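Local coordinates for protein NANS (YJHS), A 9-O-acetyl N-acetylneuraminic acid esterase (PDB 3PT5) that probably hydrolyses the 9-O-acetyl ester of 9-O-acetyl-N-acetylneuraminic acid, as an SGNH-family esterase that supports bacterial growth on this sialic acid, at residues F267-Q272 with S323-E328; V104-H109 with A316-I321; V186-G191 with A231-G236; Q29-A34 with S310-S315. All coordinates share one frame; numbering follows the deposited sequence.

Contact 1 (F267-Q272 with S323-E328)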
loop_
_atom_site.group_PDB
_atom_site.type_symbol
_atom_site.label_atom_id
_atom_site.label_comp_id
_atom_site.label_asym_id
_atom_site.label_seq_id
_atom_site.Cartn_x
_atom_site.Cartn_y
_atom_site.Cartn_z
ATOM N N PHE A 267 4.543 -0.184 -14.733
ATOM C CA PHE A 267 3.246 -0.820 -14.549
ATOM C C PHE A 267 3.401 -2.247 -14.053
ATOM O O PHE A 267 4.124 -3.076 -14.645
ATOM C CB PHE A 267 2.444 -0.807 -15.848
ATOM C CG PHE A 267 1.061 -1.352 -15.706
ATOM C CD1 PHE A 267 0.115 -0.736 -14.874
ATOM C CD2 PHE A 267 0.676 -2.458 -16.450
ATOM C CE1 PHE A 267 -1.196 -1.267 -14.785
ATOM C CE2 PHE A 267 -0.609 -2.983 -16.347
ATOM C CZ PHE A 267 -1.537 -2.382 -15.544
ATOM N N VAL A 268 2.727 -2.540 -12.945
ATOM C CA VAL A 268 2.781 -3.858 -12.350
ATOM C C VAL A 268 1.406 -4.509 -12.454
ATOM O O VAL A 268 0.466 -4.019 -11.858
ATOM C CB VAL A 268 3.238 -3.792 -10.846
ATOM C CG1 VAL A 268 3.251 -5.178 -10.260
ATOM C CG2 VAL A 268 4.599 -3.152 -10.716
ATOM N N ASP A 269 1.279 -5.618 -13.190
ATOM C CA ASP A 269 -0.007 -6.289 -13.244
ATOM C C ASP A 269 -0.007 -7.708 -12.696
ATOM O O ASP A 269 1.056 -8.247 -12.377
ATOM C CB ASP A 269 -0.630 -6.169 -14.645
ATOM C CG ASP A 269 0.119 -6.934 -15.696
ATOM O OD1 ASP A 269 1.178 -7.531 -15.417
ATOM O OD2 ASP A 269 -0.389 -6.947 -16.850
ATOM N N PHE A 270 -1.192 -8.308 -12.540
ATOM C CA PHE A 270 -1.300 -9.551 -11.763
ATOM C C PHE A 270 -2.009 -10.672 -12.485
ATOM O O PHE A 270 -1.919 -11.840 -12.083
ATOM C CB PHE A 270 -2.075 -9.264 -10.463
ATOM C CG PHE A 270 -1.658 -7.972 -9.789
ATOM C CD1 PHE A 270 -0.366 -7.821 -9.329
ATOM C CD2 PHE A 270 -2.570 -6.891 -9.650
ATOM C CE1 PHE A 270 0.052 -6.637 -8.725
ATOM C CE2 PHE A 270 -2.146 -5.675 -9.047
ATOM C CZ PHE A 270 -0.831 -5.561 -8.578
ATOM N N GLN A 271 -2.776 -10.324 -13.516
ATOM C CA GLN A 271 -3.517 -11.369 -14.189
ATOM C C GLN A 271 -3.691 -11.091 -15.673
ATOM O O GLN A 271 -3.363 -9.986 -16.166
ATOM C CB GLN A 271 -4.827 -11.694 -13.466
ATOM C CG GLN A 271 -5.786 -10.587 -13.327
ATOM C CD GLN A 271 -6.840 -10.763 -12.191
ATOM O OE1 GLN A 271 -7.335 -9.766 -11.717
ATOM N NE2 GLN A 271 -7.228 -12.011 -11.821
ATOM N N GLN A 272 -4.192 -12.108 -16.359
ATOM C CA GLN A 272 -4.424 -12.039 -17.796
ATOM C C GLN A 272 -5.646 -11.208 -18.134
ATOM O O GLN A 272 -6.566 -10.987 -17.313
ATOM C CB GLN A 272 -4.608 -13.461 -18.353
ATOM C CG GLN A 272 -3.406 -14.430 -18.202
ATOM C CD GLN A 272 -2.451 -14.417 -19.411
ATOM O OE1 GLN A 272 -2.796 -13.970 -20.508
ATOM N NE2 GLN A 272 -1.246 -14.881 -19.191
ATOM N N SER A 323 2.135 -9.389 -4.143
ATOM C CA SER A 323 3.452 -9.100 -3.613
ATOM C C SER A 323 4.544 -9.734 -4.456
ATOM O O SER A 323 5.590 -9.127 -4.600
ATOM C CB SER A 323 3.558 -9.488 -2.138
ATOM O OG SER A 323 3.061 -10.797 -1.962
ATOM N N ASP A 324 4.272 -10.893 -5.077
ATOM C CA ASP A 324 5.235 -11.482 -6.026
ATOM C C ASP A 324 5.562 -10.505 -7.131
ATOM O O ASP A 324 6.726 -10.310 -7.457
ATOM C CB ASP A 324 4.678 -12.753 -6.674
ATOM C CG ASP A 324 4.702 -13.949 -5.758
ATOM O OD1 ASP A 324 5.381 -13.925 -4.718
ATOM O OD2 ASP A 324 4.021 -14.959 -6.112
ATOM N N ARG A 325 4.527 -9.886 -7.709
ATOM C CA ARG A 325 4.735 -9.110 -8.941
ATOM C C ARG A 325 5.437 -7.791 -8.620
ATOM O O ARG A 325 6.298 -7.324 -9.392
ATOM C CB ARG A 325 3.402 -8.903 -9.670
ATOM C CG ARG A 325 2.872 -10.153 -10.326
ATOM C CD ARG A 325 3.760 -10.562 -11.538
ATOM N NE ARG A 325 3.349 -9.883 -12.773
ATOM C CZ ARG A 325 4.064 -9.788 -13.904
ATOM N NH1 ARG A 325 5.300 -10.253 -13.986
ATOM N NH2 ARG A 325 3.537 -9.169 -14.958
ATOM N N PHE A 326 5.097 -7.174 -7.489
ATOM C CA PHE A 326 5.860 -5.983 -7.081
ATOM C C PHE A 326 7.315 -6.290 -6.843
ATOM O O PHE A 326 8.165 -5.532 -7.295
ATOM C CB PHE A 326 5.278 -5.329 -5.824
ATOM C CG PHE A 326 4.149 -4.383 -6.129
ATOM C CD1 PHE A 326 2.824 -4.779 -5.953
ATOM C CD2 PHE A 326 4.422 -3.104 -6.607
ATOM C CE1 PHE A 326 1.770 -3.915 -6.277
ATOM C CE2 PHE A 326 3.365 -2.235 -6.927
ATOM C CZ PHE A 326 2.049 -2.657 -6.773
ATOM N N VAL A 327 7.593 -7.373 -6.108
ATOM C CA VAL A 327 8.968 -7.725 -5.800
ATOM C C VAL A 327 9.745 -8.033 -7.096
ATOM O O VAL A 327 10.886 -7.598 -7.244
ATOM C CB VAL A 327 9.061 -8.856 -4.747
ATOM C CG1 VAL A 327 10.488 -9.378 -4.602
ATOM C CG2 VAL A 327 8.492 -8.320 -3.393
ATOM N N GLU A 328 9.136 -8.761 -8.023
ATOM C CA GLU A 328 9.787 -9.010 -9.325
ATOM C C GLU A 328 10.152 -7.663 -9.998
ATOM O O GLU A 328 11.258 -7.494 -10.540
ATOM C CB GLU A 328 8.852 -9.777 -10.255
ATOM C CG GLU A 328 8.525 -11.215 -9.896
ATOM C CD GLU A 328 7.288 -11.708 -10.680
ATOM O OE1 GLU A 328 7.109 -11.252 -11.845
ATOM O OE2 GLU A 328 6.484 -12.517 -10.125
#

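Contact 2 (V104-H109 with A316-I321)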
loop_
_atom_site.group_PDB
_atom_site.type_symbol
_atom_site.label_atom_id
_atom_site.label_comp_id
_atom_site.label_asym_id
_atom_site.label_seq_id
_atom_site.Cartn_x
_atom_site.Cartn_y
_atom_site.Cartn_z
ATOM N N VAL A 104 -6.039 -7.421 5.818
ATOM C CA VAL A 104 -4.677 -7.764 5.401
ATOM C C VAL A 104 -4.255 -6.933 4.194
ATOM O O VAL A 104 -5.004 -6.842 3.223
ATOM C CB VAL A 104 -4.594 -9.252 5.039
ATOM C CG1 VAL A 104 -3.221 -9.645 4.518
ATOM C CG2 VAL A 104 -4.927 -10.100 6.292
ATOM N N GLY A 105 -3.054 -6.358 4.267
ATOM C CA GLY A 105 -2.429 -5.605 3.171
ATOM C C GLY A 105 -1.124 -6.260 2.759
ATOM O O GLY A 105 -0.487 -6.917 3.590
ATOM N N GLN A 106 -0.692 -6.018 1.518
ATOM C CA GLN A 106 0.493 -6.654 0.946
ATOM C C GLN A 106 1.830 -6.032 1.319
ATOM O O GLN A 106 2.852 -6.572 0.912
ATOM C CB GLN A 106 0.423 -6.692 -0.594
ATOM C CG GLN A 106 0.381 -5.300 -1.278
ATOM C CD GLN A 106 -1.048 -4.800 -1.525
ATOM O OE1 GLN A 106 -1.981 -5.215 -0.830
ATOM N NE2 GLN A 106 -1.223 -3.916 -2.512
ATOM N N ALA A 107 1.871 -4.889 2.030
ATOM C CA ALA A 107 3.180 -4.223 2.264
ATOM C C ALA A 107 4.129 -5.194 2.995
ATOM O O ALA A 107 5.322 -5.296 2.668
ATOM C CB ALA A 107 3.003 -2.956 3.078
ATOM N N LEU A 108 3.585 -5.928 3.976
ATOM C CA LEU A 108 4.410 -6.859 4.748
ATOM C C LEU A 108 5.043 -7.934 3.853
ATOM O O LEU A 108 6.206 -8.292 4.028
ATOM C CB LEU A 108 3.593 -7.519 5.864
ATOM C CG LEU A 108 4.283 -8.641 6.656
ATOM C CD1 LEU A 108 5.543 -8.092 7.364
ATOM C CD2 LEU A 108 3.313 -9.214 7.686
ATOM N N HIS A 109 4.263 -8.437 2.905
ATOM C CA HIS A 109 4.677 -9.538 2.037
ATOM C C HIS A 109 5.655 -9.107 0.980
ATOM O O HIS A 109 6.565 -9.864 0.644
ATOM C CB HIS A 109 3.431 -10.160 1.441
ATOM C CG HIS A 109 2.413 -10.446 2.480
ATOM N ND1 HIS A 109 1.360 -9.593 2.733
ATOM C CD2 HIS A 109 2.362 -11.406 3.441
ATOM C CE1 HIS A 109 0.665 -10.055 3.759
ATOM N NE2 HIS A 109 1.249 -11.151 4.205
ATOM N N ALA A 316 -5.348 -13.511 0.442
ATOM C CA ALA A 316 -4.566 -14.532 -0.255
ATOM C C ALA A 316 -3.828 -13.943 -1.458
ATOM O O ALA A 316 -2.667 -14.237 -1.645
ATOM C CB ALA A 316 -5.491 -15.653 -0.707
ATOM N N ALA A 317 -4.518 -13.143 -2.281
ATOM C CA ALA A 317 -3.842 -12.518 -3.443
ATOM C C ALA A 317 -2.722 -11.591 -3.017
ATOM O O ALA A 317 -1.692 -11.475 -3.682
ATOM C CB ALA A 317 -4.830 -11.749 -4.295
ATOM N N ARG A 318 -2.935 -10.906 -1.907
ATOM C CA ARG A 318 -1.945 -9.941 -1.454
ATOM C C ARG A 318 -0.684 -10.657 -0.966
ATOM O O ARG A 318 0.416 -10.264 -1.324
ATOM C CB ARG A 318 -2.560 -9.071 -0.369
ATOM C CG ARG A 318 -3.623 -8.165 -0.990
ATOM C CD ARG A 318 -4.374 -7.415 0.088
ATOM N NE ARG A 318 -5.661 -6.880 -0.389
ATOM C CZ ARG A 318 -5.828 -5.717 -0.986
ATOM N NH1 ARG A 318 -4.771 -4.946 -1.225
ATOM N NH2 ARG A 318 -7.069 -5.326 -1.359
ATOM N N ARG A 319 -0.864 -11.749 -0.225
ATOM C CA ARG A 319 0.252 -12.636 0.187
ATOM C C ARG A 319 0.957 -13.332 -0.945
ATOM O O ARG A 319 2.123 -13.742 -0.807
ATOM C CB ARG A 319 -0.249 -13.751 1.110
ATOM C CG ARG A 319 -0.677 -13.294 2.451
ATOM C CD ARG A 319 -1.321 -14.444 3.192
ATOM N NE ARG A 319 -2.041 -13.928 4.347
ATOM C CZ ARG A 319 -3.293 -14.219 4.640
ATOM N NH1 ARG A 319 -3.982 -15.064 3.871
ATOM N NH2 ARG A 319 -3.837 -13.672 5.714
ATOM N N GLY A 320 0.247 -13.521 -2.050
ATOM C CA GLY A 320 0.780 -14.272 -3.177
ATOM C C GLY A 320 1.162 -13.408 -4.369
ATOM O O GLY A 320 2.160 -12.695 -4.347
ATOM N N ILE A 321 0.358 -13.484 -5.421
ATOM C CA ILE A 321 0.750 -12.916 -6.705
ATOM C C ILE A 321 0.973 -11.411 -6.630
ATOM O O ILE A 321 1.838 -10.889 -7.322
ATOM C CB ILE A 321 -0.301 -13.260 -7.815
ATOM C CG1 ILE A 321 0.179 -12.820 -9.210
ATOM C CG2 ILE A 321 -1.670 -12.625 -7.508
ATOM C CD1 ILE A 321 1.478 -13.503 -9.710
#

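Contact 3 (V186-G191 with A231-G236)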
loop_
_atom_site.group_PDB
_atom_site.type_symbol
_atom_site.label_atom_id
_atom_site.label_comp_id
_atom_site.label_asym_id
_atom_site.label_seq_id
_atom_site.Cartn_x
_atom_site.Cartn_y
_atom_site.Cartn_z
ATOM N N VAL A 186 8.419 4.020 -4.968
ATOM C CA VAL A 186 7.044 4.117 -4.487
ATOM C C VAL A 186 6.242 2.982 -5.108
ATOM O O VAL A 186 6.283 2.783 -6.310
ATOM C CB VAL A 186 6.400 5.468 -4.895
ATOM C CG1 VAL A 186 4.926 5.560 -4.471
ATOM C CG2 VAL A 186 7.199 6.664 -4.332
ATOM N N CYS A 187 5.525 2.242 -4.275
ATOM C CA CYS A 187 4.496 1.314 -4.734
ATOM C C CYS A 187 3.181 2.062 -4.642
ATOM O O CYS A 187 2.706 2.374 -3.565
ATOM C CB CYS A 187 4.455 0.049 -3.857
ATOM S SG CYS A 187 5.997 -0.886 -3.988
ATOM N N TRP A 188 2.602 2.323 -5.802
ATOM C CA TRP A 188 1.401 3.151 -5.949
ATOM C C TRP A 188 0.284 2.287 -6.509
ATOM O O TRP A 188 0.467 1.712 -7.564
ATOM C CB TRP A 188 1.726 4.237 -6.971
ATOM C CG TRP A 188 0.597 5.127 -7.323
ATOM C CD1 TRP A 188 -0.127 5.094 -8.480
ATOM C CD2 TRP A 188 0.030 6.188 -6.519
ATOM N NE1 TRP A 188 -1.098 6.081 -8.460
ATOM C CE2 TRP A 188 -1.037 6.746 -7.264
ATOM C CE3 TRP A 188 0.299 6.696 -5.235
ATOM C CZ2 TRP A 188 -1.815 7.811 -6.785
ATOM C CZ3 TRP A 188 -0.486 7.755 -4.752
ATOM C CH2 TRP A 188 -1.518 8.303 -5.536
ATOM N N MET A 189 -0.882 2.228 -5.839
ATOM C CA MET A 189 -2.054 1.592 -6.441
ATOM C C MET A 189 -3.199 2.511 -6.196
ATOM O O MET A 189 -3.658 2.638 -5.071
ATOM C CB MET A 189 -2.373 0.209 -5.844
ATOM C CG MET A 189 -1.320 -0.789 -6.232
ATOM S SD MET A 189 -1.465 -2.403 -5.515
ATOM C CE MET A 189 -2.917 -3.032 -6.346
ATOM N N GLN A 190 -3.625 3.175 -7.264
ATOM C CA GLN A 190 -4.670 4.171 -7.176
ATOM C C GLN A 190 -5.300 4.375 -8.541
ATOM O O GLN A 190 -4.649 4.217 -9.576
ATOM C CB GLN A 190 -4.066 5.477 -6.698
ATOM C CG GLN A 190 -5.080 6.508 -6.248
ATOM C CD GLN A 190 -5.662 7.291 -7.395
ATOM O OE1 GLN A 190 -4.987 7.523 -8.383
ATOM N NE2 GLN A 190 -6.918 7.727 -7.258
ATOM N N GLY A 191 -6.583 4.709 -8.521
ATOM C CA GLY A 191 -7.299 5.081 -9.733
ATOM C C GLY A 191 -8.761 4.750 -9.673
ATOM O O GLY A 191 -9.585 5.388 -10.347
ATOM N N ALA A 231 13.108 8.580 -8.883
ATOM C CA ALA A 231 12.890 7.315 -8.186
ATOM C C ALA A 231 11.682 6.622 -8.822
ATOM O O ALA A 231 10.692 7.285 -9.130
ATOM C CB ALA A 231 12.678 7.551 -6.703
ATOM N N PRO A 232 11.767 5.294 -9.053
ATOM C CA PRO A 232 10.670 4.576 -9.674
ATOM C C PRO A 232 9.354 4.586 -8.879
ATOM O O PRO A 232 9.337 4.457 -7.643
ATOM C CB PRO A 232 11.185 3.134 -9.774
ATOM C CG PRO A 232 12.203 3.009 -8.718
ATOM C CD PRO A 232 12.830 4.381 -8.592
ATOM N N TRP A 233 8.284 4.730 -9.629
ATOM C CA TRP A 233 6.923 4.494 -9.166
ATOM C C TRP A 233 6.466 3.193 -9.806
ATOM O O TRP A 233 6.317 3.105 -11.015
ATOM C CB TRP A 233 5.979 5.633 -9.554
ATOM C CG TRP A 233 6.176 6.822 -8.689
ATOM C CD1 TRP A 233 7.352 7.463 -8.470
ATOM C CD2 TRP A 233 5.175 7.534 -7.938
ATOM N NE1 TRP A 233 7.167 8.534 -7.622
ATOM C CE2 TRP A 233 5.834 8.601 -7.279
ATOM C CE3 TRP A 233 3.795 7.368 -7.752
ATOM C CZ2 TRP A 233 5.155 9.500 -6.430
ATOM C CZ3 TRP A 233 3.112 8.273 -6.918
ATOM C CH2 TRP A 233 3.794 9.323 -6.275
ATOM N N PHE A 234 6.234 2.199 -8.964
ATOM C CA PHE A 234 5.686 0.919 -9.374
ATOM C C PHE A 234 4.185 0.991 -9.219
ATOM O O PHE A 234 3.651 1.034 -8.104
ATOM C CB PHE A 234 6.279 -0.198 -8.532
ATOM C CG PHE A 234 7.761 -0.262 -8.624
ATOM C CD1 PHE A 234 8.380 -0.908 -9.705
ATOM C CD2 PHE A 234 8.540 0.373 -7.669
ATOM C CE1 PHE A 234 9.787 -0.961 -9.790
ATOM C CE2 PHE A 234 9.935 0.335 -7.745
ATOM C CZ PHE A 234 10.557 -0.317 -8.820
ATOM N N CYS A 235 3.520 1.119 -10.353
ATOM C CA CYS A 235 2.089 1.430 -10.332
ATOM C C CYS A 235 1.318 0.145 -10.600
ATOM O O CYS A 235 1.446 -0.468 -11.668
ATOM C CB CYS A 235 1.776 2.492 -11.384
ATOM S SG CYS A 235 2.636 4.014 -11.090
ATOM N N GLY A 236 0.527 -0.286 -9.628
ATOM C CA GLY A 236 -0.172 -1.552 -9.738
ATOM C C GLY A 236 -1.530 -1.445 -10.402
ATOM O O GLY A 236 -2.200 -0.408 -10.368
HETATM O O HOH W 1 -2.133 2.206 -9.722
#

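Contact 4 (Q29-A34 with S310-S315)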
loop_
_atom_site.group_PDB
_atom_site.type_symbol
_atom_site.label_atom_id
_atom_site.label_comp_id
_atom_site.label_asym_id
_atom_site.label_seq_id
_atom_site.Cartn_x
_atom_site.Cartn_y
_atom_site.Cartn_z
ATOM N N GLN A 29 -4.930 4.216 -2.919
ATOM C CA GLN A 29 -6.228 3.987 -2.284
ATOM C C GLN A 29 -6.375 2.544 -1.790
ATOM O O GLN A 29 -5.368 1.917 -1.485
ATOM C CB GLN A 29 -7.389 4.546 -3.116
ATOM C CG GLN A 29 -7.661 3.917 -4.464
ATOM C CD GLN A 29 -8.597 4.805 -5.280
ATOM O OE1 GLN A 29 -8.172 5.427 -6.237
ATOM N NE2 GLN A 29 -9.847 4.923 -4.849
ATOM N N SER A 30 -7.598 2.038 -1.692
ATOM C CA SER A 30 -7.842 0.787 -0.981
ATOM C C SER A 30 -6.979 -0.395 -1.380
ATOM O O SER A 30 -6.568 -1.165 -0.517
ATOM C CB SER A 30 -9.318 0.379 -1.044
ATOM O OG SER A 30 -9.699 0.105 -2.369
ATOM N N ASN A 31 -6.704 -0.560 -2.681
ATOM C CA ASN A 31 -5.988 -1.778 -3.098
ATOM C C ASN A 31 -4.480 -1.752 -2.850
ATOM O O ASN A 31 -3.814 -2.768 -2.982
ATOM C CB ASN A 31 -6.369 -2.177 -4.534
ATOM C CG ASN A 31 -7.705 -2.884 -4.574
ATOM O OD1 ASN A 31 -7.952 -3.780 -3.744
ATOM N ND2 ASN A 31 -8.597 -2.472 -5.491
ATOM N N ALA A 32 -3.978 -0.616 -2.404
ATOM C CA ALA A 32 -2.584 -0.463 -1.983
ATOM C C ALA A 32 -2.391 -0.897 -0.527
ATOM O O ALA A 32 -1.268 -1.156 -0.103
ATOM C CB ALA A 32 -2.133 0.968 -2.130
ATOM N N MET A 33 -3.500 -0.961 0.209
ATOM C CA MET A 33 -3.445 -1.131 1.656
ATOM C C MET A 33 -4.274 -2.318 2.123
ATOM O O MET A 33 -4.630 -3.182 1.343
ATOM C CB MET A 33 -3.904 0.162 2.333
ATOM C CG MET A 33 -5.218 0.715 1.830
ATOM S SD MET A 33 -5.777 2.123 2.811
ATOM C CE MET A 33 -6.163 1.315 4.378
ATOM N N ALA A 34 -4.586 -2.365 3.418
ATOM C CA ALA A 34 -5.163 -3.545 3.988
ATOM C C ALA A 34 -6.675 -3.598 3.774
ATOM O O ALA A 34 -7.448 -3.185 4.622
ATOM C CB ALA A 34 -4.818 -3.591 5.500
ATOM N N SER A 310 -16.002 -7.626 -4.848
ATOM C CA SER A 310 -15.024 -7.805 -5.933
ATOM C C SER A 310 -14.175 -6.549 -6.206
ATOM O O SER A 310 -13.257 -6.567 -7.033
ATOM C CB SER A 310 -15.752 -8.220 -7.231
ATOM O OG SER A 310 -16.711 -7.226 -7.564
ATOM N N SER A 311 -14.428 -5.480 -5.470
ATOM C CA SER A 311 -13.690 -4.263 -5.694
ATOM C C SER A 311 -12.292 -4.240 -5.067
ATOM O O SER A 311 -11.475 -3.345 -5.392
ATOM C CB SER A 311 -14.503 -3.069 -5.188
ATOM O OG SER A 311 -14.735 -3.195 -3.790
ATOM N N HIS A 312 -12.035 -5.189 -4.168
ATOM C CA HIS A 312 -10.728 -5.299 -3.526
ATOM C C HIS A 312 -10.103 -6.678 -3.636
ATOM O O HIS A 312 -10.807 -7.715 -3.614
ATOM C CB HIS A 312 -10.805 -4.958 -2.047
ATOM C CG HIS A 312 -11.618 -3.762 -1.768
ATOM N ND1 HIS A 312 -12.861 -3.644 -1.258
ATOM C CD2 HIS A 312 -11.145 -2.484 -1.970
ATOM C CE1 HIS A 312 -13.129 -2.304 -1.180
ATOM N NE2 HIS A 312 -12.089 -1.625 -1.628
ATOM N N PHE A 313 -8.768 -6.683 -3.733
ATOM C CA PHE A 313 -8.014 -7.947 -3.748
ATOM C C PHE A 313 -8.085 -8.648 -2.407
ATOM O O PHE A 313 -8.194 -7.997 -1.367
ATOM C CB PHE A 313 -6.565 -7.704 -4.084
ATOM C CG PHE A 313 -6.348 -7.224 -5.480
ATOM C CD1 PHE A 313 -6.499 -8.108 -6.572
ATOM C CD2 PHE A 313 -5.913 -5.919 -5.683
ATOM C CE1 PHE A 313 -6.264 -7.649 -7.874
ATOM C CE2 PHE A 313 -5.646 -5.450 -6.987
ATOM C CZ PHE A 313 -5.840 -6.321 -8.060
ATOM N N SER A 314 -8.058 -9.983 -2.459
ATOM C CA SER A 314 -8.170 -10.825 -1.253
ATOM C C SER A 314 -6.882 -10.813 -0.444
ATOM O O SER A 314 -5.805 -10.447 -0.937
ATOM C CB SER A 314 -8.498 -12.283 -1.643
ATOM O OG SER A 314 -7.392 -12.875 -2.388
ATOM N N SER A 315 -6.992 -11.264 0.807
ATOM C CA SER A 315 -5.799 -11.440 1.631
ATOM C C SER A 315 -4.811 -12.414 0.980
ATOM O O SER A 315 -3.609 -12.161 0.964
ATOM C CB SER A 315 -6.213 -11.958 3.009
ATOM O OG SER A 315 -7.123 -11.052 3.607
#

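Contact 1 (F267-Q272 with S323-E328)
Arg325, Val268 and Phe326 bury the most surface here, and between them they show how one helix face can be half salt bridge and half hydrocarbon. The Arg325 chain is bent at chi2 (-69°) and chi3, which swings its guanidinium alongside Asp269. Arg325 then grips Asp269 side-on: its NE donates to the backbone Asp269 O at 2.8 Å, close to the carbonyl plane, while NH2 forms a salt bridge with Asp269 OD1 at 2.9 Å. NH1 of Arg325 turns to Glu328 OE1, one turn further along the same helix, at 3.0 Å in a salt bridge, so the cation is held within its plane by two carboxylates and a carbonyl. The contact lays helix 315-335 against the edge strand 265-268 of the central sheet in the three-layer alpha/beta/alpha fold of SGNH hydrolases. Deeper in, Val268 carries the apolar half. Val268 CG1, anti to the backbone N, sits almost on the normal of the Phe326 ring, 4.2 Å from the centroid, in a CH-pi contact. Phe270 closes the layer edgewise: its CD1 meets Arg325 CB at 3.9 Å, and its CZ approaches Phe326 CE1 at 3.8 Å. Phe326 continues inward to Cys187 and Met189 of strand 182-189.

Contact 2 (V104-H109 with A316-I321)
Two consecutive arginines of helix 315-335, Arg318 and Arg319, meet the segment 104-109, which leads into helix 107-114, differently. Arg318 belongs to the tight, buried half. The Arg318 chain runs extended from CG to NE, with CD only 3.2 Å from Val104 O, and ends beside Gln106. The latter is folded back by a crowded chi1 (62°) and a bend at chi2, which brings its amide nearly coplanar with the guanidinium; NH1 of Arg318 donates to a lone pair of Gln106 OE1 at 2.8 Å. The same guanidinium also binds Asn31 O and Phe313 O. Arg319 lies toward the looser side and is partly exposed. Its CG rests over one face of the His109 ring, 3.7 Å from the centroid in a CH-pi contact, while Arg319 NH2 lies 3.8 Å from Val104 CG2. Asp46 joins the polar ends: a salt bridge with Arg319 NH2, a hydrogen bond with His109 NE2. The chemistry implies that the buried charge of Arg318 is probably stabilised by the neutral oxygens it binds, whereas Asp46 would balance Arg319. Arg319 NE, 4.3 Å from His109 NE2, would tend to lower the histidine's pKa and Asp46 to raise it, leaving its charge open.

Contact 3 (V186-G191 with A231-G236)
Strands 186-189 and 233-236 run parallel at 25° to each other, their axes 4.6 Å apart, in a register that pairs Val186 with Trp233, Cys187 with Phe234 and Trp188 with Cys235. Four hydrogen bonds zip them: Val186 N to Pro232 O, Phe234 N to Val186 O (2.7 Å), Trp188 N to Phe234 O and Gly236 N to Trp188 O. Just past the pairing, a water bridges the ends, accepting from Gln190 N and donating to Gly236 O. On the face carrying Val186, Trp188, Trp233 and Cys235, the Trp233 indole lies flat over Val186, whose CB stands 3.9 Å from the centroid of the five-membered ring. The far edge of the indole brings Trp233 CZ3 obliquely against Trp188, 3.6 Å from its CE3, with the six-membered rings inclined at 54°. Cys235 SG adds an oblique sulfur-aromatic contact to Trp188, 4.0 Å from CD1. Helix 203-218, the connection in this beta-alpha-beta unit, covers that aromatic face through Phe207, Met210 and Phe214, while Tyr257 binds Trp188 NE1. Helix 315-335 packs on the Cys187 and Phe234 face through Phe326 and Ile330, and strands 20-28 and 265-268 flank the pair.

Contact 4 (Q29-A34 with S310-S315)
A 3-10 turn at 30-32, held by Ala32 N to Gln29 O and Met33 N to Ser30 O, faces an irregular segment that runs through 311-313 to Ser314, the N-cap of helix 315-335; the backbones come nearest at Asn31 and His312, whose CA atoms are 5.9 Å apart. Asn31 does the joining. Its amide reads the backbone on either side of His312: ND2 donates to Ser311 O at 3.0 Å, nearly straight (167°) and within the amide plane, while Phe313 N donates to OD1 at 3.0 Å from above the carbonyl plane. The amide is thereby fixed in rotation, and the backbone bearing the histidine is fixed with it. Glu192 takes a further bond from ND2, and Trp242 NE1 a second place on Ser311 O. The Phe313 ring crosses the Asn31 side chain at about a right angle, with CD2 3.5 Å from OD1. The imidazole is met at its edge by Ser30, whose OG, in the crowded chi1 position (64°), lies in the ring plane 3.0 Å from His312 NE2. Over one face of that ring stands Ser311 OG, which is hydrogen-bonded to Leu308 O and sits 3.2 Å from His312 ND1. This arrangement is typical of the SGNH hydrolase active site: Ser30, in the Gly-Gln-Ser-Asn sequence at the end of the first strand of the fold, and His312, just before the last helix, are placed as nucleophile and general base would be, and probably serve as such, with Asn31 positioning the histidine from the second shell.

How the contacts relate
The four contacts grade from site to scaffold. Contacts 2, 3 and 4 are buried, whereas contact 1 is only partly so, and there opposite charges pair directly. Contact 3 is sheet interior, made of backbone hydrogen bonds and aromatic packing; its strands are joined laterally by backbone bonds, Val268 N to Cys235 O (2.8 Å) toward contact 1 and Gln29 N to Met189 O toward contact 4. Helix 315-335 serves contacts 1 and 2 and begins as contact 4 ends. Contacts 2 and 4 lean on polar side chains that bind backbone: Gln106 and Arg318 of contact 2 hold Asn31 O and Phe313 O of contact 4, so contact 2 adjoins the loops of the probable catalytic pair.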